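Local coordinates for protein beta-1,3-glucanosyltransferase (Rhizomucor miehei CAU432, PDB 4WTP) that belongs to the family 17 glycosyl hydrolases and folds as a barrel of parallel strands ringed by helices, at residues 183-188 with 208-213; 163-168 with 174-179. One frame throughout, in Å; residues are numbered along the deposited sequence. Where two conformers were deposited one is given.

Contact 1 (183-188 with 208-213); sequences LMMNAF and DQVVGA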
loop_
_atom_site.group_PDB
_atom_site.type_symbol
_atom_site.label_atom_id
_atom_site.label_comp_id
_atom_site.label_asym_id
_atom_site.label_seq_id
_atom_site.Cartn_x
_atom_site.Cartn_y
_atom_site.Cartn_z
ATOM N N LEU A 183 10.149 4.815 6.097
ATOM C CA LEU A 183 9.438 5.583 5.082
ATOM C C LEU A 183 8.794 4.627 4.105
ATOM O O LEU A 183 9.341 3.548 3.843
ATOM C CB LEU A 183 10.427 6.453 4.318
ATOM C CG LEU A 183 11.148 7.611 5.014
ATOM C CD1 LEU A 183 12.152 7.122 6.037
ATOM C CD2 LEU A 183 11.807 8.517 4.002
ATOM N N MET A 184 7.657 5.025 3.531
ATOM C CA MET A 184 7.079 4.225 2.451
ATOM C C MET A 184 6.729 5.116 1.267
ATOM O O MET A 184 6.013 6.118 1.393
ATOM C CB MET A 184 5.821 3.480 2.895
ATOM C CG MET A 184 5.992 2.578 4.107
ATOM S SD MET A 184 4.632 1.318 4.349
ATOM C CE MET A 184 5.249 0.000 3.257
ATOM N N MET A 185 7.231 4.751 0.113
ATOM C CA MET A 185 6.984 5.489 -1.119
ATOM C C MET A 185 5.795 5.004 -1.929
ATOM O O MET A 185 5.641 3.852 -2.174
ATOM C CB MET A 185 8.221 5.368 -1.997
ATOM C CG MET A 185 8.174 6.215 -3.288
ATOM S SD MET A 185 9.656 6.098 -4.438
ATOM C CE MET A 185 9.504 4.387 -5.115
ATOM N N ASN A 186 4.993 5.961 -2.373
ATOM C CA ASN A 186 3.978 5.666 -3.405
ATOM C C ASN A 186 4.526 6.252 -4.680
ATOM O O ASN A 186 4.868 7.449 -4.711
ATOM C CB ASN A 186 2.672 6.408 -3.128
ATOM C CG ASN A 186 1.980 6.001 -1.844
ATOM O OD1 ASN A 186 2.188 4.935 -1.293
ATOM N ND2 ASN A 186 1.076 6.855 -1.405
ATOM N N ALA A 187 4.603 5.466 -5.746
ATOM C CA ALA A 187 5.084 6.012 -7.021
ATOM C C ALA A 187 4.471 5.230 -8.151
ATOM O O ALA A 187 4.537 3.992 -8.155
ATOM C CB ALA A 187 6.610 5.938 -7.099
ATOM N N PHE A 188 3.953 5.933 -9.150
ATOM C CA PHE A 188 3.407 5.312 -10.340
ATOM C C PHE A 188 3.958 5.968 -11.587
ATOM O O PHE A 188 3.398 6.977 -12.061
ATOM C CB PHE A 188 1.890 5.461 -10.367
ATOM C CG PHE A 188 1.178 4.657 -9.303
ATOM C CD1 PHE A 188 1.024 5.185 -8.009
ATOM C CD2 PHE A 188 0.631 3.393 -9.600
ATOM C CE1 PHE A 188 0.367 4.459 -7.024
ATOM C CE2 PHE A 188 -0.047 2.671 -8.612
ATOM C CZ PHE A 188 -0.164 3.206 -7.332
ATOM N N ASP A 208 15.461 5.943 -4.934
ATOM C CA ASP A 208 16.742 6.485 -4.465
ATOM C C ASP A 208 16.590 7.908 -3.951
ATOM O O ASP A 208 17.314 8.303 -3.038
ATOM C CB ASP A 208 17.789 6.419 -5.574
ATOM C CG ASP A 208 18.267 5.005 -5.839
ATOM O OD1 ASP A 208 18.072 4.131 -4.959
ATOM O OD2 ASP A 208 18.869 4.794 -6.906
ATOM N N GLN A 209 15.662 8.678 -4.515
ATOM C CA GLN A 209 15.380 10.019 -3.980
ATOM C C GLN A 209 14.794 9.945 -2.569
ATOM O O GLN A 209 15.086 10.779 -1.717
ATOM C CB GLN A 209 14.433 10.801 -4.895
ATOM C CG GLN A 209 15.037 11.089 -6.258
ATOM C CD GLN A 209 16.109 12.163 -6.199
ATOM O OE1 GLN A 209 16.093 13.028 -5.316
ATOM N NE2 GLN A 209 17.051 12.112 -7.134
ATOM N N VAL A 210 13.966 8.939 -2.304
ATOM C CA VAL A 210 13.431 8.771 -0.966
ATOM C C VAL A 210 14.543 8.337 -0.015
ATOM O O VAL A 210 14.610 8.807 1.130
ATOM C CB VAL A 210 12.235 7.809 -0.919
ATOM C CG1 VAL A 210 11.705 7.671 0.512
ATOM C CG2 VAL A 210 11.133 8.321 -1.814
ATOM N N VAL A 211 15.423 7.446 -0.464
ATOM C CA VAL A 211 16.606 7.148 0.336
ATOM C C VAL A 211 17.364 8.451 0.641
ATOM O O VAL A 211 17.865 8.625 1.772
ATOM C CB VAL A 211 17.519 6.084 -0.357
ATOM C CG1 VAL A 211 18.849 5.919 0.389
ATOM C CG2 VAL A 211 16.789 4.746 -0.453
ATOM N N GLY A 212 17.440 9.339 -0.340
ATOM C CA GLY A 212 18.120 10.621 -0.136
ATOM C C GLY A 212 17.504 11.451 0.983
ATOM O O GLY A 212 18.214 12.268 1.613
ATOM N N ALA A 213 16.214 11.226 1.256
ATOM C CA ALA A 213 15.480 11.975 2.299
ATOM C C ALA A 213 15.312 11.187 3.601
ATOM O O ALA A 213 14.673 11.654 4.534
ATOM C CB ALA A 213 14.107 12.405 1.773
#

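Contact 2 (163-168 with 174-179); sequences VATADV and EVVVKE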
loop_
_atom_site.group_PDB
_atom_site.type_symbol
_atom_site.label_atom_id
_atom_site.label_comp_id
_atom_site.label_asym_id
_atom_site.label_seq_id
_atom_site.Cartn_x
_atom_site.Cartn_y
_atom_site.Cartn_z
ATOM N N VAL A 163 6.089 2.669 12.981
ATOM C CA VAL A 163 5.270 3.631 12.247
ATOM C C VAL A 163 5.975 4.221 11.028
ATOM O O VAL A 163 7.182 4.480 11.029
ATOM C CB VAL A 163 4.755 4.785 13.149
ATOM C CG1 VAL A 163 4.009 4.226 14.350
ATOM C CG2 VAL A 163 5.885 5.665 13.605
ATOM N N ALA A 164 5.186 4.433 9.983
ATOM C CA ALA A 164 5.661 5.042 8.749
ATOM C C ALA A 164 4.623 6.050 8.304
ATOM O O ALA A 164 3.549 6.135 8.878
ATOM C CB ALA A 164 5.829 3.992 7.664
ATOM N N THR A 165 4.976 6.837 7.296
ATOM C CA THR A 165 3.975 7.490 6.477
ATOM C C THR A 165 4.269 7.162 5.027
ATOM O O THR A 165 5.395 6.785 4.696
ATOM C CB THR A 165 3.949 8.995 6.743
ATOM O OG1 THR A 165 2.702 9.536 6.264
ATOM C CG2 THR A 165 5.177 9.675 6.118
ATOM N N ALA A 166 3.241 7.242 4.193
ATOM C CA ALA A 166 3.408 6.985 2.760
ATOM C C ALA A 166 3.195 8.280 1.986
ATOM O O ALA A 166 2.242 9.009 2.273
ATOM C CB ALA A 166 2.375 5.951 2.297
ATOM N N ASP A 167 4.083 8.570 1.044
ATOM C CA ASP A 167 3.897 9.751 0.209
ATOM C C ASP A 167 4.700 9.613 -1.054
ATOM O O ASP A 167 5.427 8.641 -1.229
ATOM C CB ASP A 167 4.236 11.049 0.980
ATOM C CG ASP A 167 3.293 12.213 0.618
ATOM O OD1 ASP A 167 2.951 12.364 -0.557
ATOM O OD2 ASP A 167 2.840 12.958 1.519
ATOM N N VAL A 168 4.603 10.618 -1.918
ATOM C CA VAL A 168 5.345 10.631 -3.168
ATOM C C VAL A 168 6.801 10.955 -2.915
ATOM O O VAL A 168 7.172 11.395 -1.809
ATOM C CB VAL A 168 4.729 11.610 -4.182
ATOM C CG1 VAL A 168 3.320 11.168 -4.495
ATOM C CG2 VAL A 168 4.759 13.040 -3.659
ATOM N N GLU A 174 12.270 16.749 6.460
ATOM C CA GLU A 174 13.042 16.297 7.579
ATOM C C GLU A 174 12.233 16.218 8.866
ATOM O O GLU A 174 12.401 15.280 9.634
ATOM C CB GLU A 174 14.263 17.215 7.751
ATOM C CG GLU A 174 15.238 16.720 8.782
ATOM C CD GLU A 174 16.472 17.597 8.902
ATOM O OE1 GLU A 174 16.548 18.677 8.274
ATOM O OE2 GLU A 174 17.364 17.190 9.668
ATOM N N VAL A 175 11.372 17.205 9.115
ATOM C CA VAL A 175 10.630 17.227 10.377
ATOM C C VAL A 175 9.715 16.017 10.508
ATOM O O VAL A 175 9.480 15.527 11.612
ATOM C CB VAL A 175 9.833 18.523 10.587
ATOM C CG1 VAL A 175 10.780 19.675 10.882
ATOM C CG2 VAL A 175 8.920 18.836 9.405
ATOM N N VAL A 176 9.186 15.537 9.379
ATOM C CA VAL A 176 8.371 14.321 9.365
ATOM C C VAL A 176 9.231 13.067 9.521
ATOM O O VAL A 176 8.961 12.204 10.364
ATOM C CB VAL A 176 7.511 14.242 8.080
ATOM C CG1 VAL A 176 6.837 12.883 7.943
ATOM C CG2 VAL A 176 6.452 15.344 8.081
ATOM N N VAL A 177 10.292 13.002 8.725
ATOM C CA VAL A 177 11.111 11.785 8.696
ATOM C C VAL A 177 11.746 11.512 10.078
ATOM O O VAL A 177 11.841 10.366 10.509
ATOM C CB VAL A 177 12.180 11.875 7.597
ATOM C CG1 VAL A 177 13.094 10.664 7.651
ATOM C CG2 VAL A 177 11.516 11.919 6.215
ATOM N N LYS A 178 12.078 12.594 10.798
ATOM C CA LYS A 178 12.591 12.425 12.172
ATOM C C LYS A 178 11.666 11.618 13.100
ATOM O O LYS A 178 12.142 10.946 14.021
ATOM C CB LYS A 178 12.871 13.803 12.786
ATOM C CG LYS A 178 14.109 14.475 12.235
ATOM C CD LYS A 178 14.457 15.766 12.966
ATOM C CE LYS A 178 15.779 16.312 12.456
ATOM N NZ LYS A 178 16.765 15.216 12.235
ATOM N N GLU A 179 10.353 11.680 12.864
ATOM C CA GLU A 179 9.408 11.010 13.743
ATOM C C GLU A 179 9.128 9.565 13.329
ATOM O O GLU A 179 8.499 8.840 14.090
ATOM C CB GLU A 179 8.098 11.799 13.839
ATOM C CG GLU A 179 8.249 13.229 14.365
ATOM C CD GLU A 179 9.027 13.314 15.679
ATOM O OE1 GLU A 179 8.830 12.441 16.545
ATOM O OE2 GLU A 179 9.845 14.249 15.853
#

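Contact 1 (183-188 with 208-213)
A chi1 of -180° on Val210 turns CG1 away from the backbone N and spreads the two methyls along strand 182-186, one for each of the residues on the helix-facing side, Leu183 and Met185. CG1 meets Leu183, whose chi1 of -67° carries the branched end past the valine, the two side chains running in opposite senses; the leucine methyl CD2 lies 3.6 Å from Val210 CG1. The other methyl, CG2, goes to Met185. The methionine chain leaves the strand extended at chi1 (-174°) and chi2, which carries the sulfur out beside the valine, and the bend at chi3 turns only the terminal methyl: Met185 SD is 3.7 Å from Val210 CG2, and Met185 CG also touches this methyl. A short branched valine suits a helix that approaches closely, the CA atoms of Met185 and Val210 being 7.2 Å apart, while the longer, unbranched methionine can bend to follow the helix surface. All three side chains are buried and apolar, so the contact is plain hydrophobic packing. Beyond it, Met185 continues along helix 196-212 to Leu203, His206 and Tyr207, Leu183 rests on Phe172 and Lys217 in loops, and Val210 reaches Val219, so that the last turn of the helix packs over strands 182-186 and 219-223.

Contact 2 (163-168 with 174-179)
Strand 163-167 and the short helix 174-177 stand well apart, with the CA atoms of Thr165 and Val177, and likewise those of Val163 and Glu179, 8.6 Å from each other. Two light touches bridge this distance. In the first, the methyl CG2 of Thr165 meets CG1 of Val176 at 4.0 Å, the two side chains crossing at about a right angle. The threonine's chi1 of -162° sets OG1 anti to the backbone N and leaves CG2 between the N and the carbonyl carbon, so the methyl is the branch offered to the helix while the hydroxyl is engaged elsewhere, hydrogen-bonded to the carbonyl oxygen of Val130 on the neighbouring strand 125-132. Threonine therefore suits a buried strand position that needs both an apolar and a polar branch. Val176 turns its CG1 toward it and also packs on Ile149 of helix 142-156, filling the corner where this helix, the short helix and the sheet come together. In the second touch, CG2 of Val163 approaches the backbone oxygen of Glu179 at 4.1 Å; the glutamate's carboxylate end leads away from the strand. On the outer side of the short helix, Glu174 and Lys178, one turn apart, form a salt bridge, OE2 to NZ at 3.3 Å, weak as a hydrogen bond. At the far end of the strand, Asp167 OD1 accepts the N-H of Val168 through its anti lone pair, at 2.8 Å. The chemistry is thus divided by place: methyls meeting a methyl and a backbone carbonyl oxygen make the buried interface, by van der Waals contact, while charges are kept to the helix exterior and the strand's end, and the one hydroxyl in the interface is satisfied within the sheet.

In the fold
Followed from the N terminus, the chain runs up strand 163-167, through a short loop and back along helix 174-177, where contact 2 closes a small loop. It then enters strand 182-186, makes the longer excursion through helix 196-212 and closes contact 1 before strand 219-223. The two loops follow in series, neither nesting nor crossing, as consecutive beta-alpha-beta units of the barrel. Their centres lie 10 Å apart and they meet directly: strands 163-167 and 182-186 pair in parallel, with probable hydrogen bonds from Met184 N to Thr165 O and from Asn186 N to Asp167 O, while Val177 packs against the backbone oxygen of Ala213, joining the outer layer.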